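Local coordinates for DCN1-like protein 3 (Homo sapiens, PDB 4GBA) that contributes to cullin neddylation by promoting the transfer of NEDD8 from N-terminally acetylated NEDD8-conjugating E2 enzymes to cullin-RBX complexes, at residues 43-48 with 104-109; 147-152 with 191-196. All coordinates share one frame; numbering follows the deposited sequence.

Contact 1 of 2, residues 43-48 with 104-109; sequences RVLLLA and FQFGLD
F106 reaches from helix 93-107 to helix 42-50 and sets its ring against A48 and L45, the alanine at the far end and the leucine along one flank. The methyl of A48 meets two neighbouring ring carbons, with CB lying 3.6 Å from F106 CZ. Nearer the root of the ring, L45 CD1 comes to 3.8 Å from F106 CD2, and the leucine crosses the phenylalanine obliquely. A48 and F106 also carry the closest pair of CA atoms, 8.2 Å apart; across such a gap a single methyl leaves room for an aromatic ring.

L45 starts less directly aimed, but its branched end closes the distance: CG is anti to the backbone N (chi1 175°), and from there CD1 extends to the ring. F106 also has its CG anti to N, which carries the ring out from its helix to the residues one turn apart on the other. All three residues are buried and the contact is wholly apolar.

Further out, A48 also packs on F102 and L45 on T103, one turn or so before F106 on the same helix. The ring of F102 meets that of F106 with planes about 20° apart, while M56 adds a further touch to F106. V44, L45, A48 and F106 all pack on a modified side chain of the bound E2 peptide, so this small helix-helix contact forms part of the DCUN1 domain's hydrophobic peptide-binding pocket.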
# COMPACT_ATOMS: atom_id res chain seq x y z
N ARG A 43 -5.76 2.96 -7.16
CA ARG A 43 -6.33 4.30 -6.96
C ARG A 43 -6.84 4.51 -5.55
O ARG A 43 -6.84 5.64 -5.06
CB ARG A 43 -7.48 4.56 -7.91
CG ARG A 43 -7.05 4.98 -9.28
CD ARG A 43 -8.15 4.65 -10.24
NE ARG A 43 -7.65 4.59 -11.60
CZ ARG A 43 -8.43 4.43 -12.66
NH1 ARG A 43 -9.74 4.31 -12.48
NH2 ARG A 43 -7.89 4.39 -13.88
N VAL A 44 -7.31 3.44 -4.92
CA VAL A 44 -7.82 3.52 -3.55
C VAL A 44 -6.67 3.71 -2.57
O VAL A 44 -6.78 4.49 -1.62
CB VAL A 44 -8.70 2.29 -3.20
CG1 VAL A 44 -9.14 2.35 -1.74
CG2 VAL A 44 -9.92 2.23 -4.14
N LEU A 45 -5.57 3.00 -2.80
CA LEU A 45 -4.33 3.28 -2.07
C LEU A 45 -3.92 4.77 -2.26
O LEU A 45 -3.59 5.45 -1.29
CB LEU A 45 -3.21 2.33 -2.50
CG LEU A 45 -1.82 2.57 -1.90
CD1 LEU A 45 -1.78 2.22 -0.39
CD2 LEU A 45 -0.74 1.82 -2.68
N LEU A 46 -3.98 5.27 -3.49
CA LEU A 46 -3.65 6.69 -3.75
C LEU A 46 -4.56 7.65 -2.99
O LEU A 46 -4.10 8.62 -2.40
CB LEU A 46 -3.70 7.01 -5.24
CG LEU A 46 -2.70 6.29 -6.13
CD1 LEU A 46 -2.72 6.86 -7.56
CD2 LEU A 46 -1.32 6.41 -5.53
N LEU A 47 -5.85 7.35 -2.98
CA LEU A 47 -6.82 8.13 -2.22
C LEU A 47 -6.48 8.15 -0.74
O LEU A 47 -6.39 9.22 -0.14
CB LEU A 47 -8.23 7.56 -2.42
CG LEU A 47 -9.42 8.48 -2.63
CD1 LEU A 47 -9.07 9.67 -3.55
CD2 LEU A 47 -10.63 7.69 -3.18
N ALA A 48 -6.28 6.97 -0.15
CA ALA A 48 -5.91 6.87 1.26
C ALA A 48 -4.62 7.65 1.53
O ALA A 48 -4.49 8.32 2.56
CB ALA A 48 -5.74 5.38 1.67
N PHE A 104 3.48 1.56 4.18
CA PHE A 104 3.84 0.71 5.30
C PHE A 104 2.94 1.01 6.51
O PHE A 104 2.35 0.09 7.10
CB PHE A 104 5.32 0.84 5.68
CG PHE A 104 5.69 0.00 6.88
CD1 PHE A 104 6.14 -1.30 6.72
CD2 PHE A 104 5.52 0.49 8.16
CE1 PHE A 104 6.44 -2.08 7.83
CE2 PHE A 104 5.82 -0.30 9.27
CZ PHE A 104 6.28 -1.58 9.10
N GLN A 105 2.84 2.29 6.84
CA GLN A 105 2.03 2.78 7.96
C GLN A 105 0.55 2.43 7.79
O GLN A 105 -0.16 2.10 8.75
CB GLN A 105 2.19 4.31 8.08
CG GLN A 105 1.83 4.86 9.45
CD GLN A 105 2.56 4.14 10.59
OE1 GLN A 105 3.75 3.81 10.48
NE2 GLN A 105 1.84 3.88 11.68
N PHE A 106 0.09 2.52 6.55
CA PHE A 106 -1.28 2.20 6.17
C PHE A 106 -1.58 0.72 6.45
O PHE A 106 -2.56 0.40 7.13
CB PHE A 106 -1.48 2.54 4.69
CG PHE A 106 -2.91 2.42 4.21
CD1 PHE A 106 -3.94 3.11 4.83
CD2 PHE A 106 -3.21 1.64 3.09
CE1 PHE A 106 -5.25 3.01 4.37
CE2 PHE A 106 -4.52 1.53 2.62
CZ PHE A 106 -5.53 2.21 3.26
N GLY A 107 -0.73 -0.17 5.95
CA GLY A 107 -0.94 -1.60 6.13
C GLY A 107 -0.78 -2.02 7.57
O GLY A 107 -1.13 -3.14 7.95
N LEU A 108 -0.25 -1.12 8.39
CA LEU A 108 0.09 -1.44 9.76
C LEU A 108 -1.09 -1.30 10.71
O LEU A 108 -1.66 -0.22 10.85
CB LEU A 108 1.24 -0.54 10.22
CG LEU A 108 2.03 -0.97 11.45
CD1 LEU A 108 2.67 -2.33 11.23
CD2 LEU A 108 3.06 0.09 11.71
N ASP A 109 -1.43 -2.40 11.37
CA ASP A 109 -2.53 -2.41 12.32
C ASP A 109 -2.14 -1.79 13.65
O ASP A 109 -1.75 -2.50 14.57
CB ASP A 109 -3.00 -3.84 12.54
CG ASP A 109 -4.38 -3.90 13.15
OD1 ASP A 109 -5.11 -2.90 13.03
OD2 ASP A 109 -4.73 -4.95 13.74

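Contact 2 of 2, residues 147-152 with 191-196; sequences ENPSGI and VEWEME
The indole of W193 meets the carboxylate of E147 at its edge and takes the CG of P149 obliquely, neither over a face nor at the edge, while F144 of helix 138-147 joins it in an edge-to-face contact. The pyrrole N-H is the polar point of this edge: W193 NE1 donates to E147 OE2 at 3.1 Å, with an N-H...O angle of 153°. The acceptor lies almost exactly in the indole plane, but the N-H approaches it from above the carboxylate, whose plane is turned 73° from the ring. The other carboxylate oxygen, E147 OE1, is also in the indole plane and lies 3.7 Å from W193 CZ2. A glutamate suits this place because its chain, extended beyond CG, spans the gap from the end of its helix to the tryptophan.

P149 brings its CG to 3.4 Å from W193 CD1 on the pyrrole side of the indole, the two side chains crossing at about a right angle. The proline also touches F144, as the tryptophan does.

Helix 138-147 ends here, within the cullin-binding family region, and W193 of helix 185-199 packs along its last two turns, touching Q140 and N143. N148 leaves helical geometry with positive phi (57°), a conformation that asparagine tolerates well, and begins a type I beta turn running to G151. P149 fits the second place of that turn, where its fixed phi is what the turn requires, and G151 readily takes the positive phi at the last. Beyond the turn the chain enters strand 154-155. The N148 side chain ties the residue after the turn back to its first residue: its OD1 accepts the backbone N-H of I152 at 2.9 Å on an in-plane lone pair, and its ND2 donates to I152 O at 3.2 Å.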
# COMPACT_ATOMS: atom_id res chain seq x y z
N GLU A 147 5.92 -18.34 -0.58
CA GLU A 147 6.50 -19.61 -0.18
C GLU A 147 6.98 -19.50 1.27
O GLU A 147 6.73 -20.40 2.08
CB GLU A 147 7.66 -19.94 -1.10
CG GLU A 147 8.43 -21.16 -0.68
CD GLU A 147 9.32 -21.69 -1.79
OE1 GLU A 147 8.97 -21.47 -2.98
OE2 GLU A 147 10.35 -22.33 -1.48
N ASN A 148 7.65 -18.40 1.59
CA ASN A 148 8.14 -18.14 2.94
C ASN A 148 9.08 -19.23 3.48
O ASN A 148 8.88 -19.74 4.58
CB ASN A 148 6.97 -17.91 3.92
CG ASN A 148 7.43 -17.31 5.25
OD1 ASN A 148 8.55 -16.79 5.36
ND2 ASN A 148 6.57 -17.37 6.25
N PRO A 149 10.12 -19.55 2.69
CA PRO A 149 11.10 -20.59 3.01
C PRO A 149 11.57 -20.54 4.47
O PRO A 149 11.67 -21.59 5.09
CB PRO A 149 12.29 -20.26 2.10
CG PRO A 149 11.67 -19.56 0.94
CD PRO A 149 10.45 -18.83 1.45
N SER A 150 11.84 -19.34 4.98
CA SER A 150 12.44 -19.19 6.31
C SER A 150 11.43 -18.85 7.40
O SER A 150 11.80 -18.42 8.49
CB SER A 150 13.58 -18.15 6.30
OG SER A 150 13.14 -16.85 5.91
N GLY A 151 10.15 -19.05 7.10
CA GLY A 151 9.09 -18.82 8.07
C GLY A 151 9.20 -17.53 8.88
O GLY A 151 9.39 -17.55 10.09
N ILE A 152 9.08 -16.39 8.20
CA ILE A 152 9.02 -15.11 8.90
C ILE A 152 7.57 -14.82 9.31
O ILE A 152 6.62 -15.29 8.66
CB ILE A 152 9.62 -13.95 8.06
CG1 ILE A 152 9.05 -13.96 6.64
CG2 ILE A 152 11.14 -14.06 7.99
CD1 ILE A 152 8.26 -12.72 6.30
N VAL A 191 18.10 -13.94 -2.00
CA VAL A 191 19.07 -14.10 -3.07
C VAL A 191 19.47 -15.57 -3.22
O VAL A 191 19.59 -16.08 -4.33
CB VAL A 191 20.29 -13.19 -2.87
CG1 VAL A 191 21.45 -13.64 -3.74
CG2 VAL A 191 19.91 -11.74 -3.18
N GLU A 192 19.64 -16.26 -2.09
CA GLU A 192 19.97 -17.68 -2.11
C GLU A 192 18.82 -18.45 -2.76
O GLU A 192 19.02 -19.15 -3.76
CB GLU A 192 20.24 -18.22 -0.70
CG GLU A 192 21.33 -17.47 0.09
CD GLU A 192 22.63 -17.27 -0.70
OE1 GLU A 192 23.65 -17.92 -0.36
OE2 GLU A 192 22.65 -16.46 -1.66
N TRP A 193 17.63 -18.29 -2.19
CA TRP A 193 16.42 -18.90 -2.74
C TRP A 193 16.27 -18.64 -4.24
O TRP A 193 15.81 -19.50 -4.99
CB TRP A 193 15.20 -18.36 -2.00
CG TRP A 193 13.87 -18.86 -2.53
CD1 TRP A 193 13.14 -19.91 -2.05
CD2 TRP A 193 13.11 -18.31 -3.62
NE1 TRP A 193 11.97 -20.05 -2.77
CE2 TRP A 193 11.93 -19.08 -3.74
CE3 TRP A 193 13.31 -17.24 -4.51
CZ2 TRP A 193 10.96 -18.82 -4.71
CZ3 TRP A 193 12.34 -16.99 -5.48
CH2 TRP A 193 11.18 -17.77 -5.57
N GLU A 194 16.66 -17.45 -4.67
CA GLU A 194 16.51 -17.06 -6.06
C GLU A 194 17.61 -17.65 -6.94
O GLU A 194 17.40 -17.88 -8.14
CB GLU A 194 16.47 -15.54 -6.19
CG GLU A 194 16.55 -15.03 -7.62
CD GLU A 194 15.33 -15.40 -8.45
OE1 GLU A 194 14.39 -16.01 -7.89
OE2 GLU A 194 15.30 -15.07 -9.66
N MET A 195 18.78 -17.88 -6.36
CA MET A 195 19.84 -18.63 -7.04
C MET A 195 19.42 -20.09 -7.25
O MET A 195 19.62 -20.66 -8.32
CB MET A 195 21.16 -18.56 -6.27
CG MET A 195 21.86 -17.22 -6.35
SD MET A 195 21.77 -16.56 -8.03
CE MET A 195 23.25 -17.25 -8.79
N GLU A 196 18.84 -20.68 -6.22
CA GLU A 196 18.38 -22.06 -6.31
C GLU A 196 17.31 -22.24 -7.38
O GLU A 196 17.35 -23.21 -8.14
CB GLU A 196 17.88 -22.57 -4.96
CG GLU A 196 17.06 -23.86 -5.06
CD GLU A 196 17.81 -25.00 -5.74
OE1 GLU A 196 19.06 -25.06 -5.61
OE2 GLU A 196 17.16 -25.83 -6.42

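How the contacts relate
Contact 1 closes before contact 2 opens, and the two follow one another along a single DCUN1 domain. Their centres lie 27 Å apart and their nearest atoms about 11 Å, so they do not touch and have no helix in common. Contact 1 joins helices 42-50 and 93-107 near the centre of the chain; contact 2, 23 Å from that centre, ties the end of helix 138-147 and its following turn to helix 185-199 at the surface. The buried contact borders the acetylated E2 peptide, whereas the surface one packs the chain's last helix against the cullin-binding family part; with no cullin present, only the peptide side of the E2-to-cullin transfer is seen directly.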